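Local coordinates for intracellular sulfur oxidation protein DsrF (Allochromatium vinosum, PDB 2HY5), which is of unknown precise function but could be involved in the oxidation of intracellular sulfur, in a six-chain assembly with DsrE and DsrH, at residues B[70-74]-B[75-79]; B[80-84]-B[85-89]; B[12-16]-B[17-21]. All blocks are in the same frame, centred on the assembly; numbering follows the deposited sequence.

Contact 1 (B[70-74]-B[75-79]); sequences RTLGD and YEVRR
Leu-72 and Val-77 meet at the two ends of a Schellman motif that closes the 3-10 turn ahead of strand 79-83. Its evidence is a six-to-one bond from Val-77 N to Leu-72 O (3.2 Å, N-H...O 151°) and a weak five-to-two bond from Glu-76 N to Gly-73 O, with Glu-76 left-handed (phi 66°) at the C' position, one residue before Val-77. Leu-72 O also accepts from Tyr-75 N at 2.9 Å, and the two donors arrive from opposite faces of its carbonyl plane. Tyr-75 runs back along the turn. Its CB rests 3.6 Å from Leu-72 O; with CG anti to the carbonyl carbon (chi1 -72°), the ring then passes Asp-74 C, CG lying 3.9 Å from it. CD1 brings the ring edge up to Thr-71 O at 3.4 Å, near the ring plane, and CE1 runs alongside Thr-71 OG1, 3.8 Å away, a hydroxyl hydrogen-bonded to Thr-68 O. Tyr-75 and Leu-72 also pack on Leu-30 of helix 21-32, so the turn seats against that helix. The motif's apolar pair is Leu-72 CB against Val-77 CB, 4.2 Å apart. Val-77 O is buried with no polar partner in the model, 3.7 Å from Gly-73 CA.

Contact 2 (B[80-84]-B[85-89]); sequences IYVDR and DSLEA
Asp-83 and Ser-86 are joined by three hydrogen bonds. Two converge on Asp-83 OD2: Ser-86 OG donates at 2.7 Å along the anti lone pair, whereas Ser-86 N, at 2.9 Å, comes from above the carboxylate plane, 43° out of it. The third, Ser-86 N to Asp-83 O, is weak. Asp-83 CG stands opposite the backbone N (chi1 -177°), which brings OD2 to the start of the helix. Asp-83 is thus the N-cap residue where strand 79-83, of the parallel sheet of this alpha/beta fold, passes into helix 84-89. Main-chain bonds carry the helix on: Leu-87 N meets Asp-83 O in the carbonyl plane (C=O...N 157°), and Glu-88 N reaches Arg-84 O at 3.1 Å. A water joins Asp-83 OD1 to Asp-85 N. With an alanine in place of this aspartate, Ser-86 N would probably keep only its weak bond to the backbone carbonyl, and Ser-86 OG would lose its acceptor. Ser-86 OG also accepts from Asp-45 N. Among charges, Arg-84 NH1 stays 4.2 Å from Asp-85 OD2, beyond a salt bridge; Asp-85 OD1 instead pairs with Lys-22 of a DsrH chain. Apolar packing is a right-angle crossing of Val-82 and Leu-87, CG1 to CG 3.8 Å.

Contact 3 (B[12-16]-B[17-21]); sequences NRKAP and YGTIY
Gly-18 N turns back to Pro-16 O in a weak bond of 2.9 Å, which with the positive phi of Tyr-17 (73°, psi -41°) defines a classic gamma turn. The turn sits in the loop that leads from strand 7-12 to helix 21-32 in the parallel alpha/beta fold, where the chain meets its partner subunits. At its corner Tyr-17 lies obliquely against Pro-16, CD1 being 3.7 Å from the proline CB. The same ring meets Phe-65, and its hydroxyl bonds to Gln-55 OE1, so Tyr-17 is held at both root and tip.

The second side-chain pair is Lys-14 with Tyr-21. The lysine runs extended as far as CE, then bends at its last torsion. Its CD comes within 3.2 Å of Tyr-21 CD1, a tight approach. CE lies over the ring face, 4.1 Å from the centroid and 26° off the normal, a CH-pi contact made by the methylene rather than the amine. The amine finds a polar partner in Leu-102 of a DsrH chain. Tyr-21 OH bonds to Glu-9 OE2 of a DsrE chain, whose His-41 meets the ring edge-to-face.

Between these pairs the loop closes through solvent. Two waters donate to Ala-15 O, each at 2.7 Å, and both also bond to Thr-19 OG1. The threonine hydroxyl serves them in opposite senses, accepting from one water at 2.8 Å and donating to the other at 2.5 Å.

In the fold
Contacts 1 and 2 sit at opposite ends of strand 79-83, one leading in and the other leading out into a helix; their centres are 19 Å apart, yet Leu-72 CD1 touches Ile-80 CD1 at 3.8 Å. Contacts 1 and 3 both involve helix 21-32, contact 1 by packing on its side and contact 3 by running into its start. Contacts 1 and 2 are partly buried. Contact 1 meets no other chain and relies on main-chain bonds and apolar packing, whereas contact 2 also meets DsrH. Contact 3 is buried, with DsrE and DsrH chains packed against it, and has two waters between Ala-15 and Thr-19 where contact 2 has one bridging water. Asp-45 links the last two, bonding Ser-86 OG through N and Arg-13 NE through OD2.

Contact 1 (B[70-74]-B[75-79])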
loop_
_atom_site.group_PDB
_atom_site.type_symbol
_atom_site.label_atom_id
_atom_site.label_comp_id
_atom_site.label_asym_id
_atom_site.label_seq_id
_atom_site.Cartn_x
_atom_site.Cartn_y
_atom_site.Cartn_z
ATOM N N ARG B 70 -21.822 13.939 4.004
ATOM C CA ARG B 70 -22.795 15.002 4.235
ATOM C C ARG B 70 -23.689 14.769 5.447
ATOM O O ARG B 70 -24.448 15.658 5.842
ATOM C CB ARG B 70 -23.645 15.221 2.978
ATOM C CG ARG B 70 -22.834 15.762 1.802
ATOM C CD ARG B 70 -23.726 16.333 0.711
ATOM N NE ARG B 70 -24.474 15.303 -0.003
ATOM C CZ ARG B 70 -23.926 14.429 -0.841
ATOM N NH1 ARG B 70 -22.621 14.454 -1.071
ATOM N NH2 ARG B 70 -24.687 13.533 -1.455
ATOM N N THR B 71 -23.585 13.589 6.052
ATOM C CA THR B 71 -24.392 13.262 7.226
ATOM C C THR B 71 -23.611 13.438 8.527
ATOM O O THR B 71 -24.176 13.319 9.612
ATOM C CB THR B 71 -24.888 11.804 7.181
ATOM O OG1 THR B 71 -23.786 10.912 7.403
ATOM C CG2 THR B 71 -25.523 11.498 5.839
ATOM N N LEU B 72 -22.315 13.716 8.414
ATOM C CA LEU B 72 -21.464 13.879 9.587
ATOM C C LEU B 72 -22.023 14.819 10.646
ATOM O O LEU B 72 -21.842 14.584 11.841
ATOM C CB LEU B 72 -20.065 14.338 9.171
ATOM C CG LEU B 72 -19.195 13.270 8.499
ATOM C CD1 LEU B 72 -17.860 13.868 8.093
ATOM C CD2 LEU B 72 -18.984 12.105 9.466
ATOM N N GLY B 73 -22.697 15.880 10.217
ATOM C CA GLY B 73 -23.273 16.811 11.172
ATOM C C GLY B 73 -24.319 16.117 12.022
ATOM O O GLY B 73 -24.504 16.445 13.194
ATOM N N ASP B 74 -25.006 15.145 11.430
ATOM C CA ASP B 74 -26.031 14.399 12.145
ATOM C C ASP B 74 -25.411 13.531 13.235
ATOM O O ASP B 74 -26.095 13.108 14.165
ATOM C CB ASP B 74 -26.833 13.529 11.172
ATOM C CG ASP B 74 -27.608 14.350 10.157
ATOM O OD1 ASP B 74 -28.384 15.234 10.580
ATOM O OD2 ASP B 74 -27.445 14.115 8.939
ATOM N N TYR B 75 -24.111 13.267 13.117
ATOM C CA TYR B 75 -23.400 12.460 14.105
ATOM C C TYR B 75 -22.593 13.330 15.065
ATOM O O TYR B 75 -21.544 12.917 15.562
ATOM C CB TYR B 75 -22.470 11.459 13.418
ATOM C CG TYR B 75 -23.188 10.319 12.738
ATOM C CD1 TYR B 75 -23.823 10.498 11.510
ATOM C CD2 TYR B 75 -23.247 9.059 13.333
ATOM C CE1 TYR B 75 -24.501 9.449 10.889
ATOM C CE2 TYR B 75 -23.921 8.005 12.728
ATOM C CZ TYR B 75 -24.546 8.206 11.506
ATOM O OH TYR B 75 -25.215 7.163 10.906
ATOM N N GLU B 76 -23.089 14.539 15.307
ATOM C CA GLU B 76 -22.452 15.487 16.219
ATOM C C GLU B 76 -21.087 16.032 15.821
ATOM O O GLU B 76 -20.441 16.706 16.623
ATOM C CB GLU B 76 -22.347 14.891 17.630
ATOM C CG GLU B 76 -23.525 15.211 18.536
ATOM C CD GLU B 76 -23.244 14.897 19.996
ATOM O OE1 GLU B 76 -24.099 15.217 20.849
ATOM O OE2 GLU B 76 -22.167 14.335 20.291
ATOM N N VAL B 77 -20.633 15.746 14.607
ATOM C CA VAL B 77 -19.342 16.269 14.183
ATOM C C VAL B 77 -19.532 17.725 13.760
ATOM O O VAL B 77 -20.180 18.015 12.755
ATOM C CB VAL B 77 -18.762 15.471 13.009
ATOM C CG1 VAL B 77 -17.350 15.947 12.724
ATOM C CG2 VAL B 77 -18.769 13.985 13.341
ATOM N N ARG B 78 -18.964 18.633 14.546
ATOM C CA ARG B 78 -19.075 20.066 14.304
ATOM C C ARG B 78 -17.803 20.633 13.681
ATOM O O ARG B 78 -17.850 21.624 12.945
ATOM C CB ARG B 78 -19.356 20.771 15.638
ATOM C CG ARG B 78 -19.353 22.292 15.598
ATOM C CD ARG B 78 -20.508 22.839 14.782
ATOM N NE ARG B 78 -20.654 24.283 14.938
ATOM C CZ ARG B 78 -21.105 24.879 16.039
ATOM N NH1 ARG B 78 -21.460 24.156 17.093
ATOM N NH2 ARG B 78 -21.199 26.200 16.087
ATOM N N ARG B 79 -16.673 19.996 13.974
ATOM C CA ARG B 79 -15.383 20.454 13.473
ATOM C C ARG B 79 -14.803 19.620 12.334
ATOM O O ARG B 79 -14.244 18.548 12.555
ATOM C CB ARG B 79 -14.375 20.508 14.624
ATOM C CG ARG B 79 -14.788 21.418 15.764
ATOM C CD ARG B 79 -15.055 22.829 15.261
ATOM N NE ARG B 79 -15.513 23.715 16.328
ATOM C CZ ARG B 79 -15.889 24.975 16.142
ATOM N NH1 ARG B 79 -15.865 25.506 14.929
ATOM N NH2 ARG B 79 -16.288 25.707 17.173
#

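Contact 2 (B[80-84]-B[85-89])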
loop_
_atom_site.group_PDB
_atom_site.type_symbol
_atom_site.label_atom_id
_atom_site.label_comp_id
_atom_site.label_asym_id
_atom_site.label_seq_id
_atom_site.Cartn_x
_atom_site.Cartn_y
_atom_site.Cartn_z
ATOM N N ILE B 80 -14.932 20.138 11.119
ATOM C CA ILE B 80 -14.413 19.481 9.925
ATOM C C ILE B 80 -13.487 20.491 9.259
ATOM O O ILE B 80 -13.918 21.575 8.872
ATOM C CB ILE B 80 -15.560 19.087 8.975
ATOM C CG1 ILE B 80 -16.452 18.052 9.668
ATOM C CG2 ILE B 80 -15.000 18.533 7.675
ATOM C CD1 ILE B 80 -17.631 17.596 8.837
ATOM N N TYR B 81 -12.210 20.139 9.155
ATOM C CA TYR B 81 -11.212 21.035 8.580
ATOM C C TYR B 81 -10.571 20.531 7.301
ATOM O O TYR B 81 -10.359 19.334 7.123
ATOM C CB TYR B 81 -10.104 21.300 9.598
ATOM C CG TYR B 81 -10.591 21.840 10.922
ATOM C CD1 TYR B 81 -10.702 21.012 12.039
ATOM C CD2 TYR B 81 -10.929 23.184 11.061
ATOM C CE1 TYR B 81 -11.137 21.513 13.267
ATOM C CE2 TYR B 81 -11.364 23.694 12.277
ATOM C CZ TYR B 81 -11.465 22.856 13.375
ATOM O OH TYR B 81 -11.890 23.368 14.576
ATOM N N VAL B 82 -10.233 21.472 6.423
ATOM C CA VAL B 82 -9.597 21.160 5.150
ATOM C C VAL B 82 -8.388 22.070 4.981
ATOM O O VAL B 82 -8.505 23.288 5.094
ATOM C CB VAL B 82 -10.572 21.381 3.973
ATOM C CG1 VAL B 82 -9.898 21.007 2.661
ATOM C CG2 VAL B 82 -11.821 20.541 4.186
ATOM N N ASP B 83 -7.229 21.470 4.720
ATOM C CA ASP B 83 -5.980 22.213 4.553
ATOM C C ASP B 83 -5.991 23.055 3.280
ATOM O O ASP B 83 -6.078 22.521 2.185
ATOM C CB ASP B 83 -4.801 21.237 4.520
ATOM C CG ASP B 83 -3.466 21.942 4.424
ATOM O OD1 ASP B 83 -3.145 22.730 5.340
ATOM O OD2 ASP B 83 -2.739 21.712 3.433
ATOM N N ARG B 84 -5.876 24.373 3.422
ATOM C CA ARG B 84 -5.910 25.242 2.246
ATOM C C ARG B 84 -4.765 25.013 1.265
ATOM O O ARG B 84 -4.952 25.124 0.057
ATOM C CB ARG B 84 -5.952 26.724 2.665
ATOM C CG ARG B 84 -4.627 27.332 3.087
ATOM C CD ARG B 84 -4.846 28.732 3.667
ATOM N NE ARG B 84 -5.439 29.664 2.710
ATOM C CZ ARG B 84 -4.748 30.360 1.809
ATOM N NH1 ARG B 84 -3.430 30.238 1.739
ATOM N NH2 ARG B 84 -5.377 31.181 0.977
ATOM N N ASP B 85 -3.581 24.693 1.769
ATOM C CA ASP B 85 -2.441 24.465 0.888
ATOM C C ASP B 85 -2.661 23.234 0.016
ATOM O O ASP B 85 -2.280 23.219 -1.155
ATOM C CB ASP B 85 -1.165 24.316 1.714
ATOM C CG ASP B 85 -0.756 25.614 2.382
ATOM O OD1 ASP B 85 0.132 25.590 3.261
ATOM O OD2 ASP B 85 -1.321 26.667 2.019
ATOM N N SER B 86 -3.285 22.211 0.590
ATOM C CA SER B 86 -3.571 20.979 -0.144
ATOM C C SER B 86 -4.555 21.252 -1.281
ATOM O O SER B 86 -4.411 20.712 -2.379
ATOM C CB SER B 86 -4.147 19.928 0.801
ATOM O OG SER B 86 -3.195 19.588 1.791
ATOM N N LEU B 87 -5.554 22.085 -1.014
ATOM C CA LEU B 87 -6.539 22.433 -2.029
ATOM C C LEU B 87 -5.860 23.149 -3.188
ATOM O O LEU B 87 -6.093 22.821 -4.348
ATOM C CB LEU B 87 -7.624 23.342 -1.442
ATOM C CG LEU B 87 -8.638 22.734 -0.477
ATOM C CD1 LEU B 87 -9.604 23.817 -0.014
ATOM C CD2 LEU B 87 -9.395 21.609 -1.177
ATOM N N GLU B 88 -5.023 24.131 -2.867
ATOM C CA GLU B 88 -4.317 24.905 -3.887
ATOM C C GLU B 88 -3.404 24.037 -4.746
ATOM O O GLU B 88 -3.372 24.174 -5.974
ATOM C CB GLU B 88 -3.488 26.015 -3.234
ATOM C CG GLU B 88 -2.664 26.835 -4.220
ATOM C CD GLU B 88 -1.751 27.833 -3.535
ATOM O OE1 GLU B 88 -0.884 27.406 -2.739
ATOM O OE2 GLU B 88 -1.898 29.045 -3.797
ATOM N N ALA B 89 -2.653 23.150 -4.101
ATOM C CA ALA B 89 -1.740 22.276 -4.820
ATOM C C ALA B 89 -2.496 21.414 -5.826
ATOM O O ALA B 89 -1.928 20.939 -6.810
ATOM C CB ALA B 89 -0.984 21.394 -3.832
HETATM O O HOH W 1 -2.829 24.993 4.499
#

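Contact 3 (B[12-16]-B[17-21])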
loop_
_atom_site.group_PDB
_atom_site.type_symbol
_atom_site.label_atom_id
_atom_site.label_comp_id
_atom_site.label_asym_id
_atom_site.label_seq_id
_atom_site.Cartn_x
_atom_site.Cartn_y
_atom_site.Cartn_z
ATOM N N ASN B 12 -7.319 12.359 7.765
ATOM C CA ASN B 12 -7.569 11.783 6.447
ATOM C C ASN B 12 -6.610 12.362 5.415
ATOM O O ASN B 12 -6.645 13.557 5.137
ATOM C CB ASN B 12 -9.011 12.068 6.028
ATOM C CG ASN B 12 -10.011 11.291 6.845
ATOM O OD1 ASN B 12 -9.917 10.069 6.956
ATOM N ND2 ASN B 12 -10.979 11.991 7.421
ATOM N N ARG B 13 -5.770 11.511 4.834
ATOM C CA ARG B 13 -4.786 11.967 3.859
ATOM C C ARG B 13 -4.778 11.217 2.534
ATOM O O ARG B 13 -3.979 11.534 1.654
ATOM C CB ARG B 13 -3.383 11.895 4.473
ATOM C CG ARG B 13 -3.159 12.849 5.638
ATOM C CD ARG B 13 -1.744 12.712 6.195
ATOM N NE ARG B 13 -0.736 12.890 5.153
ATOM C CZ ARG B 13 0.120 11.947 4.773
ATOM N NH1 ARG B 13 0.098 10.751 5.350
ATOM N NH2 ARG B 13 0.994 12.193 3.806
ATOM N N LYS B 14 -5.651 10.227 2.384
ATOM C CA LYS B 14 -5.685 9.453 1.148
ATOM C C LYS B 14 -6.912 9.718 0.281
ATOM O O LYS B 14 -7.996 10.025 0.778
ATOM C CB LYS B 14 -5.589 7.958 1.466
ATOM C CG LYS B 14 -4.304 7.579 2.188
ATOM C CD LYS B 14 -4.252 6.095 2.487
ATOM C CE LYS B 14 -3.027 5.729 3.314
ATOM N NZ LYS B 14 -1.752 6.046 2.616
ATOM N N ALA B 15 -6.718 9.623 -1.031
ATOM C CA ALA B 15 -7.802 9.841 -1.975
ATOM C C ALA B 15 -8.767 8.671 -1.873
ATOM O O ALA B 15 -8.370 7.559 -1.531
ATOM C CB ALA B 15 -7.248 9.945 -3.401
ATOM N N PRO B 16 -10.054 8.909 -2.167
ATOM C CA PRO B 16 -11.074 7.861 -2.104
ATOM C C PRO B 16 -11.012 6.888 -3.283
ATOM O O PRO B 16 -10.430 7.194 -4.328
ATOM C CB PRO B 16 -12.371 8.664 -2.077
ATOM C CG PRO B 16 -12.048 9.808 -2.972
ATOM C CD PRO B 16 -10.658 10.209 -2.514
ATOM N N TYR B 17 -11.594 5.708 -3.076
ATOM C CA TYR B 17 -11.694 4.643 -4.074
ATOM C C TYR B 17 -10.448 3.849 -4.450
ATOM O O TYR B 17 -10.530 2.634 -4.614
ATOM C CB TYR B 17 -12.364 5.191 -5.335
ATOM C CG TYR B 17 -13.702 5.811 -5.040
ATOM C CD1 TYR B 17 -13.896 7.187 -5.159
ATOM C CD2 TYR B 17 -14.769 5.031 -4.585
ATOM C CE1 TYR B 17 -15.113 7.772 -4.828
ATOM C CE2 TYR B 17 -15.990 5.610 -4.251
ATOM C CZ TYR B 17 -16.153 6.979 -4.372
ATOM O OH TYR B 17 -17.348 7.558 -4.011
ATOM N N GLY B 18 -9.309 4.516 -4.595
ATOM C CA GLY B 18 -8.082 3.807 -4.939
ATOM C C GLY B 18 -7.739 2.810 -3.846
ATOM O O GLY B 18 -7.150 1.749 -4.098
ATOM N N THR B 19 -8.098 3.172 -2.619
ATOM C CA THR B 19 -7.890 2.326 -1.450
ATOM C C THR B 19 -9.147 2.443 -0.596
ATOM O O THR B 19 -9.975 3.327 -0.808
ATOM C CB THR B 19 -6.678 2.768 -0.599
ATOM O OG1 THR B 19 -6.811 4.152 -0.246
ATOM C CG2 THR B 19 -5.374 2.550 -1.359
ATOM N N ILE B 20 -9.284 1.563 0.381
ATOM C CA ILE B 20 -10.465 1.579 1.220
ATOM C C ILE B 20 -10.340 2.510 2.423
ATOM O O ILE B 20 -11.319 2.749 3.123
ATOM C CB ILE B 20 -10.786 0.145 1.718
ATOM C CG1 ILE B 20 -12.229 0.070 2.220
ATOM C CG2 ILE B 20 -9.813 -0.252 2.819
ATOM C CD1 ILE B 20 -12.689 -1.331 2.555
ATOM N N TYR B 21 -9.145 3.051 2.652
ATOM C CA TYR B 21 -8.924 3.918 3.808
ATOM C C TYR B 21 -9.943 5.039 4.017
ATOM O O TYR B 21 -10.344 5.302 5.148
ATOM C CB TYR B 21 -7.507 4.502 3.767
ATOM C CG TYR B 21 -6.434 3.432 3.719
ATOM C CD1 TYR B 21 -5.695 3.210 2.559
ATOM C CD2 TYR B 21 -6.192 2.609 4.819
ATOM C CE1 TYR B 21 -4.742 2.197 2.489
ATOM C CE2 TYR B 21 -5.237 1.587 4.761
ATOM C CZ TYR B 21 -4.517 1.388 3.592
ATOM O OH TYR B 21 -3.580 0.380 3.512
HETATM O O HOH W 2 -9.112 8.454 5.257
HETATM O O HOH W 3 -8.883 5.848 0.466
HETATM O O HOH W 4 -6.294 5.964 -1.964
#